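Local coordinates for CRISPR system CMR subunit Cmr7 1 (Sulfolobus solfataricus, PDB 2X5Q), which is a subunit of the CMR ribonucleoprotein complex, part of the CRISPR adaptive immune system that protects against viruses and other mobile genetic elements, at residues Trp8-Phe13 with His115-Ser121; Cys78-Ile84 with Ile185-Tyr189; Ile154-Leu159 with Leu178-Val182. All coordinates share one frame. Residues are numbered along the deposited sequence.

The three contacts link the mixed sheet, strand 188-193 and the helices of one Cmr7 subunit. Interactions 1 and 2 have centres about 19 Å apart. They share the mixed sheet, where strands 11-15 and 80-86 are antiparallel neighbours, and they touch where Phe13 CE1 lies 3.2 Å from Gly83 N. Their segments alternate along the chain. Interaction 3 joins helices 148-162 and 172-185 and is nested inside the loop closed by interaction 2, about 15 Å away between centres. Ile84 CD1 meets Leu159 CD2 at 3.9 Å. Interactions 1 and 3 have centres about 22 Å apart and do not touch. Strand 80-86 thus touches both the N-terminal strand, through Phe13, and helix 148-162, through Leu159.

Interaction 1 of 3, residues Trp8-Phe13 with His115-Ser121; sequences WEEQVF and HGNITFS
This contact is a parallel β pairing inside a mixed sheet. Strand 11-13 runs beside strand 117-121, with axes 4.4 Å apart at closest approach and 46° between their directions. The register pairs Gln11 with Phe120 (CA-CA 4.3 Å) and Val12 with Ser121 (CA-CA 4.8 Å). The CA-to-CB bond of Trp8 points toward residues 115-121, with chi1 m and chi2 108°. Trp8 NE1 donates to His115 O at 3.0 Å, and Trp8 CD1 packs 3.9 Å from Ile118 CG1. The indole and the His115 ring meet obliquely. Glu9 has an extended backbone. Water 1 lies 2.7 Å from Glu9 O and accepts from Thr119 N at 2.9 Å, linking the two segments just before direct pairing begins. Glu10 lays CG 3.8 Å from Thr119 CG2, while its carboxylate forms a salt bridge with Lys97. Gln11 N donates to Thr119 O at 2.8 Å, and Gln11 O accepts from Ser121 N at 3.0 Å. The Gln11 side chain (m, m) folds back, so NE2 bonds Glu9 O at 3.0 Å; it also bonds Gln43. Gln11 CB and Phe120 CB are 3.8 Å apart on one face of the sheet. The side chains of Val12 and Ser121 lie on the other face. Strands 80-86 and 95-102 flank the pair, making 11-15 and 117-123 inner strands here. The ladder ends with Phe13 N donating to Ser121 O at 2.9 Å, with an almost straight N-H...O angle of 178°.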
loop_
_atom_site.group_PDB
_atom_site.type_symbol
_atom_site.label_atom_id
_atom_site.label_comp_id
_atom_site.label_asym_id
_atom_site.label_seq_id
_atom_site.Cartn_x
_atom_site.Cartn_y
_atom_site.Cartn_z
ATOM N N TRP A 8 0.098 13.221 -20.023
ATOM C CA TRP A 8 0.911 13.800 -18.916
ATOM C C TRP A 8 2.378 13.406 -19.067
ATOM O O TRP A 8 2.698 12.237 -19.331
ATOM C CB TRP A 8 0.402 13.314 -17.553
ATOM C CG TRP A 8 -0.825 14.010 -17.074
ATOM C CD1 TRP A 8 -2.090 13.490 -17.008
ATOM C CD2 TRP A 8 -0.918 15.355 -16.576
ATOM N NE1 TRP A 8 -2.965 14.431 -16.507
ATOM C CE2 TRP A 8 -2.272 15.582 -16.231
ATOM C CE3 TRP A 8 0.007 16.393 -16.398
ATOM C CZ2 TRP A 8 -2.724 16.807 -15.723
ATOM C CZ3 TRP A 8 -0.442 17.606 -15.882
ATOM C CH2 TRP A 8 -1.795 17.802 -15.557
ATOM N N GLU A 9 3.260 14.380 -18.900
ATOM C CA GLU A 9 4.675 14.102 -18.681
ATOM C C GLU A 9 4.834 13.206 -17.448
ATOM O O GLU A 9 4.005 13.252 -16.536
ATOM C CB GLU A 9 5.441 15.406 -18.481
ATOM C CG GLU A 9 5.518 16.234 -19.752
ATOM C CD GLU A 9 6.171 17.600 -19.581
ATOM O OE1 GLU A 9 6.396 18.043 -18.433
ATOM O OE2 GLU A 9 6.466 18.227 -20.630
ATOM N N GLU A 10 5.892 12.396 -17.420
ATOM C CA GLU A 10 6.183 11.581 -16.241
ATOM C C GLU A 10 6.337 12.475 -15.009
ATOM O O GLU A 10 6.955 13.547 -15.078
ATOM C CB GLU A 10 7.441 10.718 -16.438
ATOM C CG GLU A 10 7.228 9.520 -17.390
ATOM C CD GLU A 10 8.320 8.444 -17.295
ATOM O OE1 GLU A 10 8.253 7.475 -18.081
ATOM O OE2 GLU A 10 9.229 8.548 -16.436
ATOM N N GLN A 11 5.769 12.037 -13.891
ATOM C CA GLN A 11 5.789 12.818 -12.651
ATOM C C GLN A 11 6.643 12.164 -11.571
ATOM O O GLN A 11 6.986 10.996 -11.666
ATOM C CB GLN A 11 4.364 13.013 -12.130
ATOM C CG GLN A 11 3.399 13.547 -13.217
ATOM C CD GLN A 11 3.472 15.057 -13.385
ATOM O OE1 GLN A 11 3.305 15.798 -12.427
ATOM N NE2 GLN A 11 3.690 15.517 -14.619
ATOM N N VAL A 12 6.991 12.950 -10.558
ATOM C CA VAL A 12 7.650 12.448 -9.362
ATOM C C VAL A 12 6.822 12.903 -8.159
ATOM O O VAL A 12 6.329 14.016 -8.139
ATOM C CB VAL A 12 9.126 12.937 -9.243
ATOM C CG1 VAL A 12 9.207 14.455 -9.173
ATOM C CG2 VAL A 12 9.814 12.319 -8.028
ATOM N N PHE A 13 6.634 12.013 -7.196
ATOM C CA PHE A 13 6.001 12.357 -5.908
ATOM C C PHE A 13 6.992 13.051 -5.022
ATOM O O PHE A 13 8.025 12.470 -4.638
ATOM C CB PHE A 13 5.487 11.085 -5.223
ATOM C CG PHE A 13 4.794 11.310 -3.895
ATOM C CD1 PHE A 13 3.528 11.892 -3.839
ATOM C CD2 PHE A 13 5.384 10.897 -2.704
ATOM C CE1 PHE A 13 2.872 12.060 -2.612
ATOM C CE2 PHE A 13 4.725 11.064 -1.455
ATOM C CZ PHE A 13 3.487 11.633 -1.418
ATOM N N HIS A 115 -7.269 14.232 -15.167
ATOM C CA HIS A 115 -7.818 13.454 -16.255
ATOM C C HIS A 115 -6.739 12.570 -16.830
ATOM O O HIS A 115 -5.561 12.878 -16.737
ATOM C CB HIS A 115 -8.319 14.398 -17.350
ATOM C CG HIS A 115 -7.282 15.381 -17.804
ATOM N ND1 HIS A 115 -6.621 15.266 -19.010
ATOM C CD2 HIS A 115 -6.758 16.469 -17.189
ATOM C CE1 HIS A 115 -5.750 16.254 -19.126
ATOM N NE2 HIS A 115 -5.818 17.001 -18.038
ATOM N N GLY A 116 -7.161 11.484 -17.446
ATOM C CA GLY A 116 -6.259 10.633 -18.180
ATOM C C GLY A 116 -5.348 9.840 -17.277
ATOM O O GLY A 116 -5.573 9.720 -16.066
ATOM N N ASN A 117 -4.302 9.312 -17.894
ATOM C CA ASN A 117 -3.393 8.396 -17.242
ATOM C C ASN A 117 -2.146 9.130 -16.814
ATOM O O ASN A 117 -1.674 10.013 -17.539
ATOM C CB ASN A 117 -3.035 7.273 -18.210
ATOM C CG ASN A 117 -4.245 6.504 -18.658
ATOM O OD1 ASN A 117 -5.082 6.137 -17.848
ATOM N ND2 ASN A 117 -4.357 6.268 -19.962
ATOM N N ILE A 118 -1.630 8.747 -15.646
ATOM C CA ILE A 118 -0.442 9.331 -15.050
ATOM C C ILE A 118 0.617 8.253 -14.836
ATOM O O ILE A 118 0.303 7.166 -14.358
ATOM C CB ILE A 118 -0.771 9.983 -13.679
ATOM C CG1 ILE A 118 -1.800 11.115 -13.873
ATOM C CG2 ILE A 118 0.478 10.522 -12.999
ATOM C CD1 ILE A 118 -2.011 11.971 -12.666
ATOM N N THR A 119 1.853 8.556 -15.234
ATOM C CA THR A 119 3.031 7.792 -14.821
ATOM C C THR A 119 3.789 8.627 -13.787
ATOM O O THR A 119 4.034 9.834 -13.994
ATOM C CB THR A 119 3.929 7.470 -16.004
ATOM O OG1 THR A 119 3.236 6.581 -16.889
ATOM C CG2 THR A 119 5.229 6.813 -15.548
ATOM N N PHE A 120 4.114 8.014 -12.656
ATOM C CA PHE A 120 4.832 8.725 -11.603
ATOM C C PHE A 120 5.725 7.802 -10.790
ATOM O O PHE A 120 5.476 6.594 -10.701
ATOM C CB PHE A 120 3.877 9.508 -10.692
ATOM C CG PHE A 120 3.087 8.661 -9.737
ATOM C CD1 PHE A 120 3.389 8.648 -8.383
ATOM C CD2 PHE A 120 2.001 7.921 -10.179
ATOM C CE1 PHE A 120 2.651 7.888 -7.507
ATOM C CE2 PHE A 120 1.257 7.176 -9.310
ATOM C CZ PHE A 120 1.587 7.143 -7.965
ATOM N N SER A 121 6.769 8.384 -10.208
ATOM C CA SER A 121 7.708 7.630 -9.374
ATOM C C SER A 121 7.711 8.119 -7.916
ATOM O O SER A 121 7.563 9.310 -7.660
ATOM C CB SER A 121 9.111 7.733 -9.964
ATOM O OG SER A 121 9.167 7.092 -11.225
HETATM O O HOH W 1 2.593 10.932 -16.700
HETATM O O HOH W 2 8.109 8.609 -13.238
#

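Interaction 2 of 3, residues Cys78-Ile84 with Ile185-Tyr189; sequences CDYVKGI and IFNYY
Residues 80-84 form an extended strand. Residues 185-189 leave a helix at Phe186 (phi/psi -89/57), the centre of an inverse gamma turn, and enter strand 188-189. Asn187 N donates to Ile185 O at 2.9 Å across this turn. The end-to-end directions of the two segments differ by 126°. Val81 CA and Tyr188 CA are 4.6 Å apart.

Two direct hydrogen bonds join the segments. Tyr189 N donates to Tyr80 O at 2.9 Å. Lys82 points its CB toward the other segment, and its long side chain (chi1 m, chi2 t, chi3 -143°, chi4 t) brings NZ to Ile185 O at 2.6 Å, near the C-terminal end of the helix. Water adds two bridges. Water 4 lies 2.9 Å from Tyr80 OH, 3.1 Å from Lys82 NZ and 2.9 Å from Asn187 ND2. Water 3 lies 2.7 Å from Tyr80 OH and 3.2 Å from Tyr189 OH.

Here the chain leaving helix 172-185 passes along strand 80-86 of the mixed sheet. It enters strand 188-193, which pairs with strand 139-144 in a separate two-stranded antiparallel sheet. Asp79 OD2 forms a salt bridge with Lys105 of the second subunit and a hydrogen bond with Thr74 of its own chain.

The aromatic contact is T-shaped. The edge of Tyr189 (chi1 m) meets the face of Tyr80 (chi1 p), with centroids 5.0 Å apart and planes at 79°. Among the apolar contacts, Val81 CG1 is 4.2 Å from Tyr188 CB. Lys82 CB lies 3.8 Å from Phe186 CD1, and Ile84 CG2 lies 4.1 Å from Phe186 CZ.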
loop_
_atom_site.group_PDB
_atom_site.type_symbol
_atom_site.label_atom_id
_atom_site.label_comp_id
_atom_site.label_asym_id
_atom_site.label_seq_id
_atom_site.Cartn_x
_atom_site.Cartn_y
_atom_site.Cartn_z
ATOM N N CYS A 78 -4.267 3.386 7.825
ATOM C CA CYS A 78 -4.397 4.662 8.514
ATOM C C CYS A 78 -3.091 5.495 8.483
ATOM O O CYS A 78 -3.101 6.673 8.865
ATOM C CB CYS A 78 -4.874 4.446 9.951
ATOM S SG CYS A 78 -6.570 3.687 10.110
ATOM N N ASP A 79 -1.982 4.898 8.035
ATOM C CA ASP A 79 -0.757 5.667 7.758
ATOM C C ASP A 79 -0.866 6.315 6.391
ATOM O O ASP A 79 -1.430 5.717 5.462
ATOM C CB ASP A 79 0.492 4.786 7.771
ATOM C CG ASP A 79 0.876 4.309 9.163
ATOM O OD1 ASP A 79 0.412 4.891 10.174
ATOM O OD2 ASP A 79 1.661 3.343 9.237
ATOM N N TYR A 80 -0.335 7.534 6.270
ATOM C CA TYR A 80 -0.212 8.189 4.977
ATOM C C TYR A 80 0.911 9.213 4.963
ATOM O O TYR A 80 1.323 9.757 6.009
ATOM C CB TYR A 80 -1.519 8.873 4.535
ATOM C CG TYR A 80 -2.109 9.788 5.579
ATOM C CD1 TYR A 80 -1.649 11.092 5.748
ATOM C CD2 TYR A 80 -3.112 9.337 6.424
ATOM C CE1 TYR A 80 -2.190 11.933 6.732
ATOM C CE2 TYR A 80 -3.653 10.158 7.387
ATOM C CZ TYR A 80 -3.192 11.451 7.549
ATOM O OH TYR A 80 -3.754 12.234 8.534
ATOM N N VAL A 81 1.382 9.486 3.754
ATOM C CA VAL A 81 2.233 10.641 3.507
ATOM C C VAL A 81 1.582 11.365 2.324
ATOM O O VAL A 81 1.137 10.726 1.385
ATOM C CB VAL A 81 3.679 10.220 3.199
ATOM C CG1 VAL A 81 4.595 11.462 3.035
ATOM C CG2 VAL A 81 4.214 9.278 4.301
ATOM N N LYS A 82 1.495 12.688 2.395
ATOM C CA LYS A 82 0.983 13.485 1.285
ATOM C C LYS A 82 2.126 14.199 0.568
ATOM O O LYS A 82 3.197 14.432 1.138
ATOM C CB LYS A 82 -0.035 14.502 1.790
ATOM C CG LYS A 82 -1.220 13.860 2.559
ATOM C CD LYS A 82 -2.220 14.895 3.006
ATOM C CE LYS A 82 -2.810 14.567 4.363
ATOM N NZ LYS A 82 -3.829 15.589 4.758
ATOM N N GLY A 83 1.899 14.502 -0.704
ATOM C CA GLY A 83 2.865 15.213 -1.506
ATOM C C GLY A 83 2.252 15.748 -2.782
ATOM O O GLY A 83 1.036 15.593 -3.051
ATOM N N ILE A 84 3.083 16.412 -3.563
ATOM C CA ILE A 84 2.629 16.942 -4.833
ATOM C C ILE A 84 3.255 16.096 -5.912
ATOM O O ILE A 84 4.267 15.412 -5.678
ATOM C CB ILE A 84 2.963 18.438 -5.012
ATOM C CG1 ILE A 84 4.460 18.717 -4.828
ATOM C CG2 ILE A 84 2.114 19.285 -4.050
ATOM C CD1 ILE A 84 4.837 20.130 -5.195
ATOM N N ILE A 185 -2.994 21.090 4.996
ATOM C CA ILE A 185 -3.004 19.815 4.288
ATOM C C ILE A 185 -1.926 18.830 4.710
ATOM O O ILE A 185 -2.208 17.658 4.881
ATOM C CB ILE A 185 -2.862 20.037 2.752
ATOM C CG1 ILE A 185 -4.082 20.776 2.212
ATOM C CG2 ILE A 185 -2.685 18.719 2.006
ATOM C CD1 ILE A 185 -3.790 21.437 0.887
ATOM N N PHE A 186 -0.687 19.291 4.834
ATOM C CA PHE A 186 0.449 18.367 4.796
ATOM C C PHE A 186 0.849 17.798 6.157
ATOM O O PHE A 186 1.993 17.921 6.601
ATOM C CB PHE A 186 1.626 19.010 4.068
ATOM C CG PHE A 186 1.382 19.156 2.606
ATOM C CD1 PHE A 186 1.344 18.041 1.792
ATOM C CD2 PHE A 186 1.116 20.394 2.048
ATOM C CE1 PHE A 186 1.097 18.165 0.437
ATOM C CE2 PHE A 186 0.874 20.513 0.697
ATOM C CZ PHE A 186 0.862 19.402 -0.104
ATOM N N ASN A 187 -0.119 17.162 6.800
ATOM C CA ASN A 187 0.153 16.237 7.882
ATOM C C ASN A 187 0.617 14.913 7.272
ATOM O O ASN A 187 0.277 14.588 6.126
ATOM C CB ASN A 187 -1.094 15.991 8.710
ATOM C CG ASN A 187 -1.759 17.256 9.156
ATOM O OD1 ASN A 187 -1.095 18.220 9.530
ATOM N ND2 ASN A 187 -3.090 17.262 9.136
ATOM N N TYR A 188 1.396 14.159 8.033
ATOM C CA TYR A 188 1.959 12.905 7.557
ATOM C C TYR A 188 2.391 12.024 8.724
ATOM O O TYR A 188 2.406 12.452 9.890
ATOM C CB TYR A 188 3.142 13.158 6.607
ATOM C CG TYR A 188 4.318 13.907 7.231
ATOM C CD1 TYR A 188 5.437 13.232 7.682
ATOM C CD2 TYR A 188 4.301 15.288 7.364
ATOM C CE1 TYR A 188 6.523 13.914 8.262
ATOM C CE2 TYR A 188 5.376 15.981 7.925
ATOM C CZ TYR A 188 6.480 15.284 8.373
ATOM O OH TYR A 188 7.531 15.954 8.945
ATOM N N TYR A 189 2.694 10.770 8.402
ATOM C CA TYR A 189 3.173 9.809 9.387
ATOM C C TYR A 189 4.642 9.539 9.100
ATOM O O TYR A 189 5.018 9.247 7.961
ATOM C CB TYR A 189 2.351 8.518 9.334
ATOM C CG TYR A 189 1.009 8.667 10.002
ATOM C CD1 TYR A 189 0.791 8.174 11.278
ATOM C CD2 TYR A 189 -0.043 9.330 9.360
ATOM C CE1 TYR A 189 -0.441 8.326 11.904
ATOM C CE2 TYR A 189 -1.278 9.480 9.982
ATOM C CZ TYR A 189 -1.461 8.979 11.245
ATOM O OH TYR A 189 -2.656 9.134 11.862
HETATM O O HOH W 3 -4.918 11.011 10.638
HETATM O O HOH W 4 -4.176 15.001 7.760
#

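Interaction 3 of 3, residues Ile154-Leu159 with Leu178-Val182; sequences IVDNVL and LYRDV
Both segments are helical, and they cross almost at right angles. The angle between the N-to-C directions of 154-159 and 178-182 is 95°, and their axes approach to 10.4 Å. The backbones come nearest at Val155 and Tyr179, with CA atoms 6.3 Å apart. Segment 154-159 contains a wider, pi-type turn. Ile154 O accepts from Val158 N at 3.0 Å and from Leu159 N at 2.9 Å. Segment 178-182 has a regular alpha-helical bond from Val182 N to Leu178 O at 3.0 Å.

The interface is apolar. Val155 (chi1 t) points toward the other helix and is covered most. Its CG1 lies 4.0 Å from Leu178 CD2. Its CG2 lies 3.7 Å from Val182 CG2 and 3.8 Å from Tyr179 CA, so it packs close to the backbone where the helices cross. Leu159 (m, t) also points across. Its CD1 sits 3.9 Å from Leu178 CD1 and 3.7 Å from Val182 CG2. Leu178 (t, p) and Val182 (t) are one helical turn apart and both face Leu159. Ile154 makes a looser contact, with CG2 4.3 Å from Val182 CG1. Tyr179 turns its ring edge to Val155 CG2, while its OH hydrogen-bonds Arg148 O.

Tyr167 of the intervening helix 164-169 covers Val155 and Leu178. Leu146 packs on Ile154 and Val182. This is near-orthogonal helix packing through aliphatic side chains, in which segments 154-159 and 178-182 join helices 148-162 and 172-185 in the C-terminal helical part of Cmr7.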
loop_
_atom_site.group_PDB
_atom_site.type_symbol
_atom_site.label_atom_id
_atom_site.label_comp_id
_atom_site.label_asym_id
_atom_site.label_seq_id
_atom_site.Cartn_x
_atom_site.Cartn_y
_atom_site.Cartn_z
ATOM N N ILE A 154 8.610 26.312 3.167
ATOM C CA ILE A 154 8.160 25.432 2.075
ATOM C C ILE A 154 7.476 26.239 0.967
ATOM O O ILE A 154 7.723 26.011 -0.214
ATOM C CB ILE A 154 7.272 24.292 2.592
ATOM C CG1 ILE A 154 8.149 23.283 3.331
ATOM C CG2 ILE A 154 6.523 23.592 1.462
ATOM C CD1 ILE A 154 7.381 22.206 3.991
ATOM N N VAL A 155 6.644 27.200 1.347
ATOM C CA VAL A 155 6.005 28.063 0.356
ATOM C C VAL A 155 7.019 28.997 -0.325
ATOM O O VAL A 155 7.003 29.135 -1.544
ATOM C CB VAL A 155 4.859 28.874 0.976
ATOM C CG1 VAL A 155 4.343 29.901 -0.003
ATOM C CG2 VAL A 155 3.739 27.934 1.442
ATOM N N ASP A 156 7.915 29.604 0.450
ATOM C CA ASP A 156 8.841 30.627 -0.075
ATOM C C ASP A 156 10.055 30.057 -0.816
ATOM O O ASP A 156 10.576 30.686 -1.744
ATOM C CB ASP A 156 9.350 31.526 1.055
ATOM C CG ASP A 156 8.245 32.329 1.714
ATOM O OD1 ASP A 156 7.188 32.562 1.085
ATOM O OD2 ASP A 156 8.440 32.714 2.873
ATOM N N ASN A 157 10.512 28.889 -0.394
ATOM C CA ASN A 157 11.712 28.283 -0.946
ATOM C C ASN A 157 11.432 27.104 -1.853
ATOM O O ASN A 157 12.296 26.742 -2.634
ATOM C CB ASN A 157 12.644 27.795 0.173
ATOM C CG ASN A 157 13.277 28.925 0.956
ATOM O OD1 ASN A 157 13.142 30.101 0.615
ATOM N ND2 ASN A 157 13.995 28.563 2.020
ATOM N N VAL A 158 10.265 26.475 -1.733
ATOM C CA VAL A 158 9.970 25.289 -2.545
ATOM C C VAL A 158 8.890 25.577 -3.582
ATOM O O VAL A 158 9.188 25.600 -4.774
ATOM C CB VAL A 158 9.637 24.063 -1.668
ATOM C CG1 VAL A 158 9.222 22.864 -2.516
ATOM C CG2 VAL A 158 10.835 23.715 -0.820
ATOM N N LEU A 159 7.654 25.811 -3.146
ATOM C CA LEU A 159 6.557 26.049 -4.096
ATOM C C LEU A 159 6.785 27.296 -4.973
ATOM O O LEU A 159 6.431 27.313 -6.165
ATOM C CB LEU A 159 5.206 26.147 -3.371
ATOM C CG LEU A 159 4.692 24.910 -2.623
ATOM C CD1 LEU A 159 3.249 25.107 -2.165
ATOM C CD2 LEU A 159 4.818 23.645 -3.466
ATOM N N LEU A 178 -2.234 30.094 -0.083
ATOM C CA LEU A 178 -1.296 29.008 -0.359
ATOM C C LEU A 178 -0.570 28.561 0.913
ATOM O O LEU A 178 -0.438 27.362 1.161
ATOM C CB LEU A 178 -0.277 29.413 -1.446
ATOM C CG LEU A 178 0.714 28.340 -1.932
ATOM C CD1 LEU A 178 -0.006 27.126 -2.579
ATOM C CD2 LEU A 178 1.737 28.910 -2.907
ATOM N N TYR A 179 -0.118 29.510 1.725
ATOM C CA TYR A 179 0.456 29.166 3.026
ATOM C C TYR A 179 -0.550 28.432 3.915
ATOM O O TYR A 179 -0.214 27.415 4.525
ATOM C CB TYR A 179 0.970 30.387 3.793
ATOM C CG TYR A 179 1.258 29.998 5.222
ATOM C CD1 TYR A 179 2.380 29.236 5.525
ATOM C CD2 TYR A 179 0.361 30.291 6.253
ATOM C CE1 TYR A 179 2.645 28.826 6.818
ATOM C CE2 TYR A 179 0.617 29.874 7.574
ATOM C CZ TYR A 179 1.768 29.142 7.839
ATOM O OH TYR A 179 2.061 28.701 9.109
ATOM N N ARG A 180 -1.762 28.967 4.040
ATOM C CA ARG A 180 -2.776 28.292 4.834
ATOM C C ARG A 180 -3.008 26.870 4.322
ATOM O O ARG A 180 -2.999 25.925 5.116
ATOM C CB ARG A 180 -4.081 29.079 4.876
ATOM C CG ARG A 180 -3.979 30.347 5.720
ATOM C CD ARG A 180 -5.354 30.844 6.119
ATOM N NE ARG A 180 -6.206 31.170 4.973
ATOM C CZ ARG A 180 -6.135 32.297 4.263
ATOM N NH1 ARG A 180 -5.230 33.234 4.548
ATOM N NH2 ARG A 180 -6.986 32.497 3.260
ATOM N N ASP A 181 -3.195 26.722 3.010
ATOM C CA ASP A 181 -3.325 25.399 2.375
ATOM C C ASP A 181 -2.212 24.444 2.820
ATOM O O ASP A 181 -2.478 23.319 3.272
ATOM C CB ASP A 181 -3.272 25.525 0.844
ATOM C CG ASP A 181 -4.594 25.958 0.234
ATOM O OD1 ASP A 181 -5.537 26.271 0.989
ATOM O OD2 ASP A 181 -4.687 25.993 -1.011
ATOM N N VAL A 182 -0.967 24.892 2.688
ATOM C CA VAL A 182 0.186 24.055 3.036
ATOM C C VAL A 182 0.139 23.626 4.497
ATOM O O VAL A 182 0.345 22.453 4.807
ATOM C CB VAL A 182 1.522 24.748 2.684
ATOM C CG1 VAL A 182 2.703 24.024 3.290
ATOM C CG2 VAL A 182 1.678 24.821 1.158
#